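Local coordinates for putative PadR-family transcriptional regulatory protein (Bacteroides fragilis, PDB 5H20) that probably acts as a dimeric PadR-family transcription regulator, binding DNA through a winged helix-turn-helix domain, at residues Tyr17-Ser31 with Arg75-Leu88. Numbering follows the deposited sequence.
Sequences YCIMLLLHKEPAYAS and RKYYKLTGKGESFL. With GLC (alpha-D-glucopyranose), chain E; PO4 (phosphate ion), chain D.
Tyr29 lies between two side chains of the strand 75-80. The guanidinium of Arg75 lies flat on one face, planes 19° apart and Arg75 CZ 3.6 Å from the ring centroid, a cation-pi stack; on the opposite face the edge of Tyr77 points at the ring centre, Tyr77 CD1 3.6 Å from Tyr29 CE1. A broad, electron-rich ring suits both partners. Bent at chi3 (75°), the Arg75 chain folds its planar end back over the ring, where NH1 and NH2 both donate to one phosphate oxygen, O2. The glucose bridges the segments: Ala30 N donates to glucose O3 (2.9 Å), and glucose O3 donates in turn to Lys76 O (2.7 Å). Ser31 N donates to glucose O2. Small Ala30 lets the sugar pack against its CB.

Behind this pocket, Ala28 and Tyr78 form an antiparallel hydrogen-bonded pair: Ala28 N donates to Tyr78 O (2.9 Å) and Tyr78 N to Ala28 O. Pro27 sets its ring carbons against Tyr77, with Pro27 CG 3.5 Å from Tyr77 OH. Further along, a water joins Leu23 O to Leu80 N, and branched leucines fill the angle between helices: Leu80 crosses Met20, and Leu88 CD2 meets His24 CB at 3.4 Å. Thr81 caps helix 82-97 by accepting from Gly84 N.

The strand 75-80 pairs with 62-67 as the wing of a winged helix-turn-helix fold, and this contact ties it to helices 5-23 and 30-39. Helix 46-58 backs Tyr78 through Leu53, and Trp95 of the second subunit meets Tyr17 edge-to-face.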
loop_
_atom_site.group_PDB
_atom_site.type_symbol
_atom_site.label_atom_id
_atom_site.label_comp_id
_atom_site.label_asym_id
_atom_site.label_seq_id
_atom_site.Cartn_x
_atom_site.Cartn_y
_atom_site.Cartn_z
ATOM N N TYR A 17 -1.160 2.353 -6.651
ATOM C CA TYR A 17 -1.612 1.018 -7.017
ATOM C C TYR A 17 -2.868 1.093 -7.877
ATOM O O TYR A 17 -3.012 0.334 -8.830
ATOM C CB TYR A 17 -1.863 0.183 -5.754
ATOM C CG TYR A 17 -2.493 -1.169 -5.982
ATOM C CD1 TYR A 17 -1.707 -2.303 -6.210
ATOM C CD2 TYR A 17 -3.883 -1.327 -5.942
ATOM C CE1 TYR A 17 -2.290 -3.554 -6.406
ATOM C CE2 TYR A 17 -4.472 -2.573 -6.133
ATOM C CZ TYR A 17 -3.669 -3.681 -6.365
ATOM O OH TYR A 17 -4.253 -4.907 -6.550
ATOM N N CYS A 18 -3.759 2.012 -7.520
ATOM C CA CYS A 18 -5.000 2.259 -8.241
ATOM C C CYS A 18 -4.758 2.786 -9.667
ATOM O O CYS A 18 -5.432 2.358 -10.612
ATOM C CB CYS A 18 -5.862 3.235 -7.439
ATOM S SG CYS A 18 -7.501 3.493 -8.133
ATOM N N ILE A 19 -3.794 3.700 -9.808
ATOM C CA ILE A 19 -3.363 4.221 -11.111
ATOM C C ILE A 19 -2.816 3.082 -12.003
ATOM O O ILE A 19 -3.226 2.947 -13.174
ATOM C CB ILE A 19 -2.297 5.342 -10.966
ATOM C CG1 ILE A 19 -2.868 6.579 -10.279
ATOM C CG2 ILE A 19 -1.731 5.748 -12.326
ATOM C CD1 ILE A 19 -1.804 7.493 -9.696
ATOM N N MET A 20 -1.911 2.271 -11.437
ATOM C CA MET A 20 -1.320 1.134 -12.158
ATOM C C MET A 20 -2.386 0.115 -12.545
ATOM O O MET A 20 -2.364 -0.409 -13.670
ATOM C CB MET A 20 -0.210 0.476 -11.347
ATOM C CG MET A 20 1.034 1.329 -11.219
ATOM S SD MET A 20 2.396 0.424 -10.469
ATOM C CE MET A 20 2.011 0.618 -8.728
ATOM N N LEU A 21 -3.320 -0.136 -11.621
ATOM C CA LEU A 21 -4.512 -0.951 -11.896
ATOM C C LEU A 21 -5.321 -0.439 -13.086
ATOM O O LEU A 21 -5.592 -1.202 -14.013
ATOM C CB LEU A 21 -5.426 -1.070 -10.665
ATOM C CG LEU A 21 -5.628 -2.438 -10.016
ATOM C CD1 LEU A 21 -6.751 -2.335 -8.999
ATOM C CD2 LEU A 21 -5.963 -3.528 -11.029
ATOM N N LEU A 22 -5.686 0.846 -13.058
ATOM C CA LEU A 22 -6.477 1.475 -14.130
ATOM C C LEU A 22 -5.755 1.527 -15.481
ATOM O O LEU A 22 -6.398 1.439 -16.523
ATOM C CB LEU A 22 -6.995 2.864 -13.712
ATOM C CG LEU A 22 -8.056 2.954 -12.591
ATOM C CD1 LEU A 22 -8.089 4.345 -11.970
ATOM C CD2 LEU A 22 -9.452 2.558 -13.055
ATOM N N LEU A 23 -4.427 1.621 -15.455
ATOM C CA LEU A 23 -3.628 1.690 -16.687
ATOM C C LEU A 23 -3.246 0.337 -17.301
ATOM O O LEU A 23 -2.786 0.284 -18.444
ATOM C CB LEU A 23 -2.388 2.573 -16.479
ATOM C CG LEU A 23 -2.650 4.083 -16.467
ATOM C CD1 LEU A 23 -1.430 4.806 -15.944
ATOM C CD2 LEU A 23 -3.035 4.654 -17.834
ATOM N N HIS A 24 -3.462 -0.747 -16.547
ATOM C CA HIS A 24 -2.972 -2.076 -16.927
ATOM C C HIS A 24 -3.606 -2.637 -18.198
ATOM O O HIS A 24 -2.929 -3.330 -18.958
ATOM C CB HIS A 24 -3.035 -3.060 -15.745
ATOM C CG HIS A 24 -4.067 -4.139 -15.873
ATOM N ND1 HIS A 24 -3.807 -5.352 -16.479
ATOM C CD2 HIS A 24 -5.354 -4.196 -15.454
ATOM C CE1 HIS A 24 -4.893 -6.104 -16.440
ATOM N NE2 HIS A 24 -5.846 -5.427 -15.825
ATOM N N LYS A 25 -4.883 -2.336 -18.430
ATOM C CA LYS A 25 -5.539 -2.788 -19.658
ATOM C C LYS A 25 -5.504 -1.724 -20.750
ATOM O O LYS A 25 -5.175 -2.028 -21.900
ATOM C CB LYS A 25 -6.966 -3.268 -19.391
ATOM C CG LYS A 25 -7.378 -4.455 -20.248
ATOM C CD LYS A 25 -8.402 -5.308 -19.519
ATOM C CE LYS A 25 -8.670 -6.618 -20.238
ATOM N NZ LYS A 25 -9.611 -7.467 -19.457
ATOM N N GLU A 26 -5.827 -0.485 -20.380
ATOM C CA GLU A 26 -5.888 0.614 -21.331
ATOM C C GLU A 26 -4.907 1.733 -20.988
ATOM O O GLU A 26 -4.855 2.163 -19.831
ATOM C CB GLU A 26 -7.309 1.177 -21.411
ATOM C CG GLU A 26 -8.245 0.420 -22.347
ATOM C CD GLU A 26 -9.647 1.021 -22.413
ATOM O OE1 GLU A 26 -9.900 2.080 -21.773
ATOM O OE2 GLU A 26 -10.505 0.432 -23.118
ATOM N N PRO A 27 -4.135 2.214 -21.995
ATOM C CA PRO A 27 -3.431 3.485 -21.824
ATOM C C PRO A 27 -4.447 4.626 -21.713
ATOM O O PRO A 27 -5.587 4.472 -22.159
ATOM C CB PRO A 27 -2.603 3.610 -23.105
ATOM C CG PRO A 27 -3.322 2.774 -24.120
ATOM C CD PRO A 27 -3.885 1.624 -23.330
ATOM N N ALA A 28 -4.052 5.744 -21.106
ATOM C CA ALA A 28 -5.000 6.822 -20.802
ATOM C C ALA A 28 -4.341 8.166 -20.515
ATOM O O ALA A 28 -3.204 8.221 -20.041
ATOM C CB ALA A 28 -5.894 6.423 -19.631
ATOM N N TYR A 29 -5.070 9.236 -20.835
ATOM C CA TYR A 29 -4.766 10.581 -20.368
ATOM C C TYR A 29 -5.130 10.645 -18.886
ATOM O O TYR A 29 -6.010 9.900 -18.415
ATOM C CB TYR A 29 -5.574 11.638 -21.146
ATOM C CG TYR A 29 -5.377 11.674 -22.666
ATOM C CD1 TYR A 29 -4.198 12.182 -23.237
ATOM C CD2 TYR A 29 -6.383 11.230 -23.526
ATOM C CE1 TYR A 29 -4.029 12.226 -24.618
ATOM C CE2 TYR A 29 -6.219 11.266 -24.909
ATOM C CZ TYR A 29 -5.045 11.772 -25.445
ATOM O OH TYR A 29 -4.878 11.803 -26.807
ATOM N N ALA A 30 -4.452 11.521 -18.146
ATOM C CA ALA A 30 -4.804 11.812 -16.757
ATOM C C ALA A 30 -6.312 12.060 -16.540
ATOM O O ALA A 30 -6.890 11.553 -15.579
ATOM C CB ALA A 30 -3.976 12.979 -16.232
ATOM N N SER A 31 -6.921 12.826 -17.446
ATOM C CA SER A 31 -8.372 13.054 -17.506
ATOM C C SER A 31 -9.216 11.784 -17.661
ATOM O O SER A 31 -10.356 11.757 -17.205
ATOM C CB SER A 31 -8.719 14.033 -18.632
ATOM O OG SER A 31 -8.173 13.583 -19.874
ATOM N N ARG A 75 -0.809 16.797 -24.765
ATOM C CA ARG A 75 -1.359 16.001 -23.678
ATOM C C ARG A 75 -0.497 14.758 -23.489
ATOM O O ARG A 75 -0.037 14.167 -24.472
ATOM C CB ARG A 75 -2.805 15.610 -23.984
ATOM C CG ARG A 75 -3.747 16.781 -24.252
ATOM C CD ARG A 75 -5.131 16.285 -24.641
ATOM N NE ARG A 75 -5.845 15.784 -23.474
ATOM C CZ ARG A 75 -6.831 14.887 -23.490
ATOM N NH1 ARG A 75 -7.266 14.365 -24.633
ATOM N NH2 ARG A 75 -7.390 14.510 -22.345
ATOM N N LYS A 76 -0.250 14.397 -22.233
ATOM C CA LYS A 76 0.546 13.226 -21.888
ATOM C C LYS A 76 -0.341 11.987 -21.977
ATOM O O LYS A 76 -1.433 11.932 -21.413
ATOM C CB LYS A 76 1.160 13.359 -20.492
ATOM C CG LYS A 76 2.337 14.331 -20.369
ATOM C CD LYS A 76 2.679 14.525 -18.900
ATOM C CE LYS A 76 3.745 15.591 -18.674
ATOM N NZ LYS A 76 5.004 15.068 -18.069
ATOM N N TYR A 77 0.111 11.003 -22.742
ATOM C CA TYR A 77 -0.674 9.790 -22.913
ATOM C C TYR A 77 0.103 8.648 -22.288
ATOM O O TYR A 77 1.169 8.256 -22.764
ATOM C CB TYR A 77 -1.043 9.589 -24.381
ATOM C CG TYR A 77 -2.073 8.518 -24.675
ATOM C CD1 TYR A 77 -3.420 8.682 -24.323
ATOM C CD2 TYR A 77 -1.705 7.349 -25.367
ATOM C CE1 TYR A 77 -4.362 7.702 -24.624
ATOM C CE2 TYR A 77 -2.639 6.366 -25.665
ATOM C CZ TYR A 77 -3.962 6.546 -25.291
ATOM O OH TYR A 77 -4.892 5.580 -25.578
ATOM N N TYR A 78 -0.435 8.160 -21.181
ATOM C CA TYR A 78 0.291 7.305 -20.260
ATOM C C TYR A 78 -0.048 5.854 -20.498
ATOM O O TYR A 78 -1.193 5.513 -20.788
ATOM C CB TYR A 78 -0.095 7.650 -18.814
ATOM C CG TYR A 78 0.430 8.944 -18.231
ATOM C CD1 TYR A 78 1.671 8.988 -17.579
ATOM C CD2 TYR A 78 -0.354 10.111 -18.246
ATOM C CE1 TYR A 78 2.145 10.159 -17.007
ATOM C CE2 TYR A 78 0.105 11.291 -17.662
ATOM C CZ TYR A 78 1.354 11.310 -17.044
ATOM O OH TYR A 78 1.819 12.466 -16.446
ATOM N N LYS A 79 0.961 5.007 -20.346
ATOM C CA LYS A 79 0.776 3.562 -20.321
ATOM C C LYS A 79 1.596 2.958 -19.186
ATOM O O LYS A 79 2.556 3.567 -18.704
ATOM C CB LYS A 79 1.136 2.935 -21.671
ATOM C CG LYS A 79 2.620 3.014 -22.014
ATOM C CD LYS A 79 2.971 2.236 -23.268
ATOM C CE LYS A 79 4.436 1.837 -23.222
ATOM N NZ LYS A 79 4.818 0.947 -24.368
ATOM N N LEU A 80 1.196 1.765 -18.760
ATOM C CA LEU A 80 1.931 1.000 -17.775
ATOM C C LEU A 80 3.062 0.265 -18.523
ATOM O O LEU A 80 2.789 -0.454 -19.492
ATOM C CB LEU A 80 0.976 -0.010 -17.130
ATOM C CG LEU A 80 0.715 -0.202 -15.634
ATOM C CD1 LEU A 80 0.394 -1.665 -15.406
ATOM C CD2 LEU A 80 1.847 0.215 -14.710
ATOM N N THR A 81 4.312 0.453 -18.082
ATOM C CA THR A 81 5.497 -0.200 -18.696
ATOM C C THR A 81 5.583 -1.706 -18.396
ATOM O O THR A 81 4.765 -2.243 -17.643
ATOM C CB THR A 81 6.840 0.432 -18.238
ATOM O OG1 THR A 81 7.009 0.236 -16.823
ATOM C CG2 THR A 81 6.938 1.917 -18.598
ATOM N N GLY A 82 6.585 -2.374 -18.985
ATOM C CA GLY A 82 6.947 -3.748 -18.624
ATOM C C GLY A 82 7.231 -3.898 -17.132
ATOM O O GLY A 82 6.702 -4.801 -16.484
ATOM N N LYS A 83 8.059 -2.994 -16.608
ATOM C CA LYS A 83 8.412 -2.915 -15.193
ATOM C C LYS A 83 7.165 -2.641 -14.315
ATOM O O LYS A 83 6.992 -3.269 -13.274
ATOM C CB LYS A 83 9.515 -1.860 -14.982
ATOM C CG LYS A 83 10.038 -1.739 -13.551
ATOM C CD LYS A 83 11.132 -0.680 -13.448
ATOM C CE LYS A 83 11.590 -0.495 -12.008
ATOM N NZ LYS A 83 12.480 0.689 -11.836
ATOM N N GLY A 84 6.303 -1.737 -14.785
ATOM C CA GLY A 84 4.998 -1.455 -14.184
ATOM C C GLY A 84 4.064 -2.646 -14.090
ATOM O O GLY A 84 3.479 -2.876 -13.029
ATOM N N GLU A 85 3.936 -3.395 -15.192
ATOM C CA GLU A 85 3.124 -4.623 -15.264
ATOM C C GLU A 85 3.623 -5.726 -14.318
ATOM O O GLU A 85 2.807 -6.378 -13.659
ATOM C CB GLU A 85 3.061 -5.192 -16.703
ATOM C CG GLU A 85 2.344 -4.329 -17.743
ATOM C CD GLU A 85 0.819 -4.459 -17.746
ATOM O OE1 GLU A 85 0.252 -5.289 -16.999
ATOM O OE2 GLU A 85 0.171 -3.726 -18.529
ATOM N N SER A 86 4.942 -5.943 -14.279
ATOM C CA SER A 86 5.559 -6.923 -13.369
ATOM C C SER A 86 5.359 -6.542 -11.890
ATOM O O SER A 86 4.915 -7.383 -11.100
ATOM C CB SER A 86 7.049 -7.112 -13.662
ATOM O OG SER A 86 7.257 -7.523 -15.001
ATOM N N PHE A 87 5.671 -5.289 -11.538
ATOM C CA PHE A 87 5.475 -4.786 -10.172
ATOM C C PHE A 87 4.004 -4.828 -9.762
ATOM O O PHE A 87 3.706 -5.232 -8.649
ATOM C CB PHE A 87 6.081 -3.385 -9.954
ATOM C CG PHE A 87 5.999 -2.889 -8.518
ATOM C CD1 PHE A 87 6.510 -3.654 -7.453
ATOM C CD2 PHE A 87 5.447 -1.641 -8.230
ATOM C CE1 PHE A 87 6.434 -3.196 -6.136
ATOM C CE2 PHE A 87 5.380 -1.175 -6.914
ATOM C CZ PHE A 87 5.871 -1.954 -5.865
ATOM N N LEU A 88 3.101 -4.449 -10.673
ATOM C CA LEU A 88 1.649 -4.611 -10.465
ATOM C C LEU A 88 1.257 -6.066 -10.140
ATOM O O LEU A 88 0.500 -6.311 -9.187
ATOM C CB LEU A 88 0.853 -4.111 -11.678
ATOM C CG LEU A 88 -0.673 -4.276 -11.638
ATOM C CD1 LEU A 88 -1.339 -3.325 -10.644
ATOM C CD2 LEU A 88 -1.231 -4.083 -13.031
HETATM C C1 GLC E . -4.596 16.444 -20.234
HETATM C C2 GLC E . -4.363 14.960 -19.948
HETATM C C3 GLC E . -3.089 14.660 -19.146
HETATM C C4 GLC E . -1.950 15.674 -19.292
HETATM C C5 GLC E . -2.413 17.140 -19.233
HETATM C C6 GLC E . -1.640 17.996 -20.240
HETATM O O1 GLC E . -5.996 16.709 -20.099
HETATM O O2 GLC E . -5.481 14.444 -19.220
HETATM O O3 GLC E . -2.605 13.357 -19.496
HETATM O O4 GLC E . -1.005 15.460 -18.233
HETATM O O5 GLC E . -3.850 17.312 -19.354
HETATM O O6 GLC E . -0.309 18.222 -19.753
HETATM P P PO4 D . -10.206 11.614 -24.410
HETATM O O1 PO4 D . -9.705 12.063 -25.764
HETATM O O2 PO4 D . -9.451 12.339 -23.323
HETATM O O3 PO4 D . -10.005 10.124 -24.256
HETATM O O4 PO4 D . -11.677 11.935 -24.286
HETATM O O HOH W 1 -0.974 0.475 -20.647
#